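Local coordinates for ferripyochelin binding protein (Salmonella enterica subsp. enterica serovar Typhimurium, PDB 3R3R) that binds zinc and, as a left-handed beta-helix protein of the gamma-class carbonic anhydrase family, may be a carbonic anhydrase-like enzyme, although its physiological role is not established, at residues N105-G110 with A119-D124; A59-Q64 with L84-D89; D6-Y11 with S28-D33. All coordinates share one frame; numbering follows the deposited sequence.

Interaction 1 of 3, residues N105-G110 with A119-D124; sequences NRVLVG and AIIEDD
Arg106 and Asp124 form the salt bridge at the outer end of this contact. The two side chains lie next to each other and point the same way, and the guanidinium takes the carboxylate side-on with two nitrogens, one for each oxygen. NE reaches Asp124 OD1 at 2.8 Å, and NH2 reaches Asp124 OD2 at 3.0 Å in a nearly straight bond (173° at the hydrogen). Both oxygens are met on their syn side and both lie in the guanidinium plane, although the two flat groups are turned 41° against each other. A bend at chi3 (-54°) folds the arginine chain back so that its NE edge faces the acid. Asp123 OD2 is a second negative charge near NH2, and a water that donates to this oxygen also accepts a weak bond from NH2.

Two further hydrogen bonds join the corners, one to a side chain and one between main chains. Asn105 N donates to Asp123 OD1 (2.8 Å), approaching from above the carboxylate plane, and Asp124 N donates to Asn105 O (3.1 Å). The Asn105 amide itself is engaged with the preceding coil, its OD1 accepting from Glu88 N, while Glu122 turns to Arg138 and Ser141.

Apolar contact is confined to the inner side. Val107 CG1 meets Ile121 CG2 at 3.9 Å, the two side chains crossing at a slant, and Val107 CG2 comes to 3.3 Å from Glu122 O, a buried carbonyl without a hydrogen-bond partner.

Arg106 and Asp124 both adopt left-handed backbone angles where the chain turns a corner. Aliphatic side chains facing inward and polar turns stacked coil upon coil are characteristic of the hexapeptide-repeat left-handed beta-helix, here stacking the corner Asn105-Arg106 on Asp123-Asp124 of the next coil, with Val107 and Ile121 inside.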
# COMPACT_ATOMS: atom_id res chain seq x y z
N ASN A 105 -2.26 10.56 -1.77
CA ASN A 105 -1.11 10.59 -2.66
C ASN A 105 0.14 11.09 -1.96
O ASN A 105 0.05 11.92 -1.06
CB ASN A 105 -1.39 11.54 -3.84
CG ASN A 105 -2.67 11.20 -4.57
OD1 ASN A 105 -2.96 10.05 -4.88
ND2 ASN A 105 -3.46 12.23 -4.87
N ARG A 106 1.31 10.60 -2.37
CA ARG A 106 2.59 11.11 -1.83
C ARG A 106 2.61 10.95 -0.30
O ARG A 106 2.76 11.91 0.46
CB ARG A 106 2.85 12.57 -2.25
CG ARG A 106 2.87 12.75 -3.77
CD ARG A 106 3.03 14.23 -4.14
NE ARG A 106 2.02 15.04 -3.48
CZ ARG A 106 0.76 15.18 -3.89
NH1 ARG A 106 0.36 14.59 -5.02
NH2 ARG A 106 -0.08 15.91 -3.19
N VAL A 107 2.42 9.71 0.14
CA VAL A 107 2.52 9.36 1.55
C VAL A 107 3.63 8.35 1.69
O VAL A 107 3.76 7.44 0.85
CB VAL A 107 1.19 8.75 2.05
CG1 VAL A 107 1.33 8.16 3.46
CG2 VAL A 107 0.09 9.81 2.00
N LEU A 108 4.46 8.51 2.71
CA LEU A 108 5.47 7.51 3.04
C LEU A 108 5.04 6.87 4.36
O LEU A 108 4.97 7.51 5.39
CB LEU A 108 6.84 8.18 3.17
CG LEU A 108 7.99 7.33 3.71
CD1 LEU A 108 8.19 6.17 2.85
CD2 LEU A 108 9.26 8.15 3.80
N VAL A 109 4.83 5.55 4.30
CA VAL A 109 4.49 4.78 5.49
C VAL A 109 5.75 4.05 5.96
O VAL A 109 6.23 3.13 5.28
CB VAL A 109 3.37 3.76 5.23
CG1 VAL A 109 2.96 3.07 6.55
CG2 VAL A 109 2.14 4.43 4.59
N GLY A 110 6.31 4.50 7.07
CA GLY A 110 7.59 3.96 7.52
C GLY A 110 7.55 2.46 7.78
O GLY A 110 6.54 1.92 8.25
N ALA A 119 -8.89 4.22 8.99
CA ALA A 119 -7.95 5.33 9.08
C ALA A 119 -7.90 6.04 7.73
O ALA A 119 -8.08 5.41 6.68
CB ALA A 119 -6.55 4.85 9.49
N ILE A 120 -7.68 7.35 7.76
CA ILE A 120 -7.59 8.16 6.56
C ILE A 120 -6.32 8.97 6.64
O ILE A 120 -6.18 9.82 7.52
CB ILE A 120 -8.79 9.10 6.42
CG1 ILE A 120 -10.09 8.29 6.31
CG2 ILE A 120 -8.62 9.99 5.21
CD1 ILE A 120 -11.34 9.12 6.43
N ILE A 121 -5.37 8.69 5.76
CA ILE A 121 -4.11 9.42 5.74
C ILE A 121 -4.19 10.37 4.55
O ILE A 121 -4.34 9.94 3.41
CB ILE A 121 -2.90 8.49 5.59
CG1 ILE A 121 -2.89 7.44 6.71
CG2 ILE A 121 -1.62 9.33 5.64
CD1 ILE A 121 -1.76 6.44 6.62
N GLU A 122 -4.16 11.67 4.82
CA GLU A 122 -4.24 12.65 3.76
C GLU A 122 -2.94 12.71 2.93
O GLU A 122 -1.95 12.03 3.24
CB GLU A 122 -4.60 14.01 4.36
CG GLU A 122 -5.98 14.00 5.04
CD GLU A 122 -6.37 15.34 5.65
OE1 GLU A 122 -5.61 16.31 5.50
OE2 GLU A 122 -7.44 15.42 6.30
N ASP A 123 -2.96 13.49 1.85
CA ASP A 123 -1.79 13.58 0.96
C ASP A 123 -0.60 14.19 1.70
O ASP A 123 -0.78 14.94 2.66
CB ASP A 123 -2.10 14.50 -0.23
CG ASP A 123 -3.29 14.05 -1.07
OD1 ASP A 123 -3.69 12.88 -1.08
OD2 ASP A 123 -3.81 14.91 -1.80
N ASP A 124 0.61 13.90 1.23
CA ASP A 124 1.83 14.58 1.71
C ASP A 124 2.02 14.37 3.21
O ASP A 124 2.15 15.32 3.99
CB ASP A 124 1.79 16.07 1.37
CG ASP A 124 1.75 16.32 -0.12
OD1 ASP A 124 2.62 15.79 -0.83
OD2 ASP A 124 0.83 17.02 -0.60
O HOH W 1 -3.03 17.28 -2.21

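Interaction 2 of 3, residues A59-Q64 with L84-D89; sequences ARTNIQ and LIIGED
Arg60 lies along Asp89 and crosses the end of Glu88. Its CB already lies 3.4 Å from Asp89 OD1, and CG and CD continue alongside the same oxygen. The chain then bends at chi3 (-54°), bringing NE round to donate to Asp89 OD1 at 2.9 Å. Beyond CZ, NH2 serves two acids. It gives Asp89 OD2 a 3.0 Å bond lying in the guanidinium plane, which completes a side-on, two-nitrogen grip on that carboxylate. It also gives Glu88 OE1 a more bent bond of 3.1 Å (139° at the hydrogen), met from above the glutamate plane, the two flat groups standing almost perpendicular. NH1 donates to a water that in turn donates to Glu88 OE2; a second water links this oxygen to Ala59 N. Two carboxylates beside it should favour the charged arginine, which in turn probably offsets the repulsion between the acids.

Behind this network, Asp89 N donates to Ala59 O. Thr61 OG1 donates to Gly87 O at 2.8 Å and also pairs with Val90 N, so this buried hydroxyl is used in both directions. Its methyl, CG2, faces Ile86 CG2 at 4.0 Å, and farther in Ile63 and Ile86 meet tip to tip through their CD1 atoms, with Leu69 touching both.

Helix 158-182 packs on the outer side, Val172 against Arg60 and Ala168 against Asp89. Charged corner outside, branched aliphatic residues inside: this is the turn between successive faces of a left-handed beta-helix, stacked on the equivalent turn of the neighbouring coil.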
# COMPACT_ATOMS: atom_id res chain seq x y z
N ALA A 59 -1.22 4.80 -9.24
CA ALA A 59 -0.04 4.75 -10.09
C ALA A 59 1.25 5.13 -9.35
O ALA A 59 1.26 6.03 -8.49
CB ALA A 59 -0.22 5.63 -11.34
N ARG A 60 2.33 4.44 -9.71
CA ARG A 60 3.67 4.77 -9.23
C ARG A 60 3.82 4.57 -7.74
O ARG A 60 4.64 5.22 -7.10
CB ARG A 60 4.08 6.21 -9.64
CG ARG A 60 4.02 6.47 -11.16
CD ARG A 60 4.26 7.94 -11.51
NE ARG A 60 3.34 8.80 -10.79
CZ ARG A 60 2.07 9.04 -11.15
NH1 ARG A 60 1.55 8.54 -12.27
NH2 ARG A 60 1.32 9.81 -10.38
N THR A 61 3.04 3.65 -7.19
CA THR A 61 3.12 3.31 -5.77
C THR A 61 3.89 2.01 -5.57
O THR A 61 3.72 1.06 -6.34
CB THR A 61 1.70 3.24 -5.19
OG1 THR A 61 1.24 4.59 -5.04
CG2 THR A 61 1.63 2.47 -3.85
N ASN A 62 4.77 2.01 -4.56
CA ASN A 62 5.53 0.83 -4.21
C ASN A 62 5.00 0.22 -2.92
O ASN A 62 4.69 0.93 -1.95
CB ASN A 62 7.04 1.12 -4.13
CG ASN A 62 7.39 2.25 -3.18
OD1 ASN A 62 7.40 3.45 -3.56
ND2 ASN A 62 7.70 1.89 -1.96
N ILE A 63 4.87 -1.10 -2.94
CA ILE A 63 4.53 -1.88 -1.77
C ILE A 63 5.74 -2.75 -1.46
O ILE A 63 6.02 -3.73 -2.16
CB ILE A 63 3.28 -2.77 -2.00
CG1 ILE A 63 2.08 -1.97 -2.54
CG2 ILE A 63 2.92 -3.49 -0.69
CD1 ILE A 63 1.61 -0.84 -1.65
N GLN A 64 6.46 -2.39 -0.40
CA GLN A 64 7.77 -2.98 -0.15
C GLN A 64 7.72 -4.34 0.56
O GLN A 64 6.67 -4.78 1.08
CB GLN A 64 8.67 -2.00 0.58
CG GLN A 64 9.02 -0.80 -0.27
CD GLN A 64 9.81 0.23 0.53
OE1 GLN A 64 10.42 -0.11 1.56
NE2 GLN A 64 9.83 1.46 0.07
N LEU A 84 -9.37 -1.29 0.94
CA LEU A 84 -8.07 -0.67 1.10
C LEU A 84 -7.81 0.19 -0.13
O LEU A 84 -7.75 -0.34 -1.25
CB LEU A 84 -7.00 -1.76 1.24
CG LEU A 84 -5.55 -1.27 1.30
CD1 LEU A 84 -5.31 -0.27 2.44
CD2 LEU A 84 -4.64 -2.49 1.47
N ILE A 85 -7.67 1.49 0.08
CA ILE A 85 -7.54 2.44 -1.02
C ILE A 85 -6.23 3.17 -0.83
O ILE A 85 -6.03 3.78 0.22
CB ILE A 85 -8.70 3.44 -1.02
CG1 ILE A 85 -10.03 2.71 -1.25
CG2 ILE A 85 -8.46 4.52 -2.08
CD1 ILE A 85 -11.29 3.52 -0.89
N ILE A 86 -5.34 3.09 -1.82
CA ILE A 86 -4.02 3.70 -1.72
C ILE A 86 -3.83 4.56 -2.97
O ILE A 86 -4.08 4.09 -4.08
CB ILE A 86 -2.90 2.64 -1.63
CG1 ILE A 86 -3.13 1.69 -0.45
CG2 ILE A 86 -1.50 3.29 -1.56
CD1 ILE A 86 -2.17 0.52 -0.43
N GLY A 87 -3.37 5.79 -2.79
CA GLY A 87 -3.21 6.73 -3.89
C GLY A 87 -1.96 6.54 -4.71
O GLY A 87 -1.38 5.45 -4.75
N GLU A 88 -1.58 7.62 -5.41
CA GLU A 88 -0.45 7.65 -6.33
C GLU A 88 0.83 8.11 -5.64
O GLU A 88 0.78 8.88 -4.68
CB GLU A 88 -0.75 8.62 -7.48
CG GLU A 88 -2.04 8.29 -8.20
CD GLU A 88 -2.22 9.07 -9.49
OE1 GLU A 88 -1.65 10.17 -9.65
OE2 GLU A 88 -2.94 8.58 -10.38
N ASP A 89 1.98 7.63 -6.12
CA ASP A 89 3.29 8.06 -5.61
C ASP A 89 3.42 7.80 -4.11
O ASP A 89 4.02 8.59 -3.38
CB ASP A 89 3.55 9.54 -5.93
CG ASP A 89 3.55 9.82 -7.42
OD1 ASP A 89 4.36 9.21 -8.15
OD2 ASP A 89 2.69 10.59 -7.88
O HOH W 2 -3.69 6.09 -10.30
O HOH W 3 -1.22 9.18 -12.72

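Interaction 3 of 3, residues D6-Y11 with S28-D33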
# COMPACT_ATOMS: atom_id res chain seq x y z
N ASP A 6 -0.10 -19.86 -8.11
CA ASP A 6 0.16 -18.70 -8.95
C ASP A 6 0.41 -17.43 -8.12
O ASP A 6 -0.06 -17.32 -6.98
CB ASP A 6 -0.99 -18.47 -9.95
CG ASP A 6 -1.22 -19.67 -10.88
OD1 ASP A 6 -0.29 -20.49 -11.05
OD2 ASP A 6 -2.33 -19.79 -11.44
N THR A 7 1.15 -16.49 -8.68
CA THR A 7 1.35 -15.18 -8.06
C THR A 7 0.03 -14.38 -8.04
O THR A 7 -0.32 -13.78 -7.04
CB THR A 7 2.44 -14.40 -8.83
OG1 THR A 7 3.68 -15.11 -8.75
CG2 THR A 7 2.62 -13.00 -8.29
N LEU A 8 -0.69 -14.39 -9.16
CA LEU A 8 -2.01 -13.76 -9.25
C LEU A 8 -3.08 -14.84 -9.12
O LEU A 8 -3.06 -15.83 -9.85
CB LEU A 8 -2.19 -13.03 -10.59
CG LEU A 8 -1.17 -11.95 -10.94
CD1 LEU A 8 -1.30 -11.51 -12.40
CD2 LEU A 8 -1.33 -10.77 -10.01
N ARG A 9 -4.03 -14.64 -8.21
CA ARG A 9 -4.97 -15.70 -7.84
C ARG A 9 -6.39 -15.20 -7.78
O ARG A 9 -6.64 -14.04 -7.45
CB ARG A 9 -4.60 -16.24 -6.46
CG ARG A 9 -3.19 -16.75 -6.31
CD ARG A 9 -3.09 -17.36 -4.94
NE ARG A 9 -1.75 -17.82 -4.60
CZ ARG A 9 -1.46 -18.33 -3.41
NH1 ARG A 9 -2.43 -18.47 -2.52
NH2 ARG A 9 -0.23 -18.73 -3.11
N PRO A 10 -7.35 -16.10 -8.02
CA PRO A 10 -8.76 -15.74 -7.95
C PRO A 10 -9.34 -15.84 -6.53
O PRO A 10 -8.83 -16.59 -5.69
CB PRO A 10 -9.42 -16.80 -8.85
CG PRO A 10 -8.56 -18.00 -8.65
CD PRO A 10 -7.15 -17.45 -8.56
N TYR A 11 -10.42 -15.12 -6.28
CA TYR A 11 -11.29 -15.39 -5.16
C TYR A 11 -12.69 -15.27 -5.74
O TYR A 11 -13.04 -14.24 -6.24
CB TYR A 11 -11.11 -14.44 -3.99
CG TYR A 11 -12.08 -14.70 -2.85
CD1 TYR A 11 -11.94 -15.82 -2.05
CD2 TYR A 11 -13.11 -13.84 -2.58
CE1 TYR A 11 -12.80 -16.05 -1.02
CE2 TYR A 11 -13.97 -14.07 -1.55
CZ TYR A 11 -13.82 -15.17 -0.76
OH TYR A 11 -14.67 -15.41 0.27
N SER A 28 5.55 -13.09 -4.40
CA SER A 28 4.44 -12.42 -3.76
C SER A 28 3.11 -13.06 -4.13
O SER A 28 3.05 -13.90 -5.02
CB SER A 28 4.51 -10.92 -4.02
OG SER A 28 5.67 -10.45 -3.34
N VAL A 29 2.06 -12.70 -3.41
CA VAL A 29 0.78 -13.38 -3.52
C VAL A 29 -0.29 -12.29 -3.59
O VAL A 29 -0.45 -11.50 -2.64
CB VAL A 29 0.53 -14.30 -2.30
CG1 VAL A 29 -0.85 -14.94 -2.39
CG2 VAL A 29 1.64 -15.38 -2.18
N VAL A 30 -0.99 -12.22 -4.72
CA VAL A 30 -1.97 -11.18 -4.97
C VAL A 30 -3.28 -11.85 -5.35
O VAL A 30 -3.37 -12.50 -6.38
CB VAL A 30 -1.48 -10.22 -6.08
CG1 VAL A 30 -2.52 -9.13 -6.37
CG2 VAL A 30 -0.13 -9.63 -5.68
N ILE A 31 -4.29 -11.70 -4.49
CA ILE A 31 -5.52 -12.48 -4.58
C ILE A 31 -6.74 -11.60 -4.77
O ILE A 31 -6.95 -10.63 -4.05
CB ILE A 31 -5.72 -13.27 -3.26
CG1 ILE A 31 -4.59 -14.27 -3.04
CG2 ILE A 31 -7.08 -13.97 -3.23
CD1 ILE A 31 -4.45 -14.71 -1.59
N GLY A 32 -7.59 -11.98 -5.72
CA GLY A 32 -8.91 -11.39 -5.79
C GLY A 32 -8.95 -10.03 -6.44
O GLY A 32 -8.27 -9.77 -7.44
N ASP A 33 -9.77 -9.15 -5.86
CA ASP A 33 -10.06 -7.87 -6.48
C ASP A 33 -9.01 -6.85 -6.04
O ASP A 33 -9.25 -6.00 -5.16
CB ASP A 33 -11.47 -7.40 -6.11
CG ASP A 33 -11.93 -6.21 -6.94
OD1 ASP A 33 -11.16 -5.71 -7.78
OD2 ASP A 33 -13.09 -5.80 -6.73
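Thr7 places its CG2 methyl 3.4 Å from Ser28 O, with OG1 turned to a weak bond with Thr26 O. Its own carbonyl begins the pairing of the two strands by accepting from Val30 N at 2.9 Å.

Leu8 pairs with Val30 in parallel register, and their side chains lie alongside one another on the same face, CD2 of the leucine 4.0 Å from CB of the valine. Ile24 packs against both, on the inward side of the coil. The Leu8 CA hydrogen also points at Val30 O, the carbonyl that accepts from Arg9 N (2.9 Å).

This pair opens a parallel sheet in which each strand comes from the next coil of the left-handed beta-helix: strand 8-9 is one of its two edge strands within the chain, and strand 29-31 carries the sheet on to strand 47-50.

Arg9 pairs with Ile31, and both project to the other face, away from Leu8. From CG to NE the arginine chain is fully extended, which carries the guanidinium back across Val29. CG1 of Val29 sits over the centre of one guanidinium face, 3.6 Å above the plane, while CD of Arg9 packs against Ile31 CG1 at 3.9 Å. The group's orientation is set at its edge, where NE donates to Asp6 O (3.0 Å) with that oxygen lying in the guanidinium plane. The Arg9 carbonyl accepts from Gly32 N in a nearly straight bond (172° at the hydrogen).

After Pro10, Tyr11 brings CB to 4.1 Å from Ile31 CG2, while its ring leads away from the 28-33 segment; the side chain also touches Asp51. Gly32 lies beside it, at a positive phi (80°) where the chain turns its corner.

Overall arrangement
Along the chain interaction 3 comes first, then interaction 2, then interaction 1, from the N-terminal coil of the left-handed beta-helix onward. Interactions 1 and 2 each span two neighbouring coils, the second coil of interaction 2 abutting the first of interaction 1, with centres 10 Å apart: Arg106 N probably donates to Glu88 O, and the side chains of Arg106 and Asp89 pack together. Both join strands of the same two faces of the beta-helix, and helix 158-182 lies along their outer side. Interaction 3 belongs to the remaining face, about 17 Å from interaction 2 and 25 Å from interaction 1 between centres. That face also carries the zinc ligands His70 and His99.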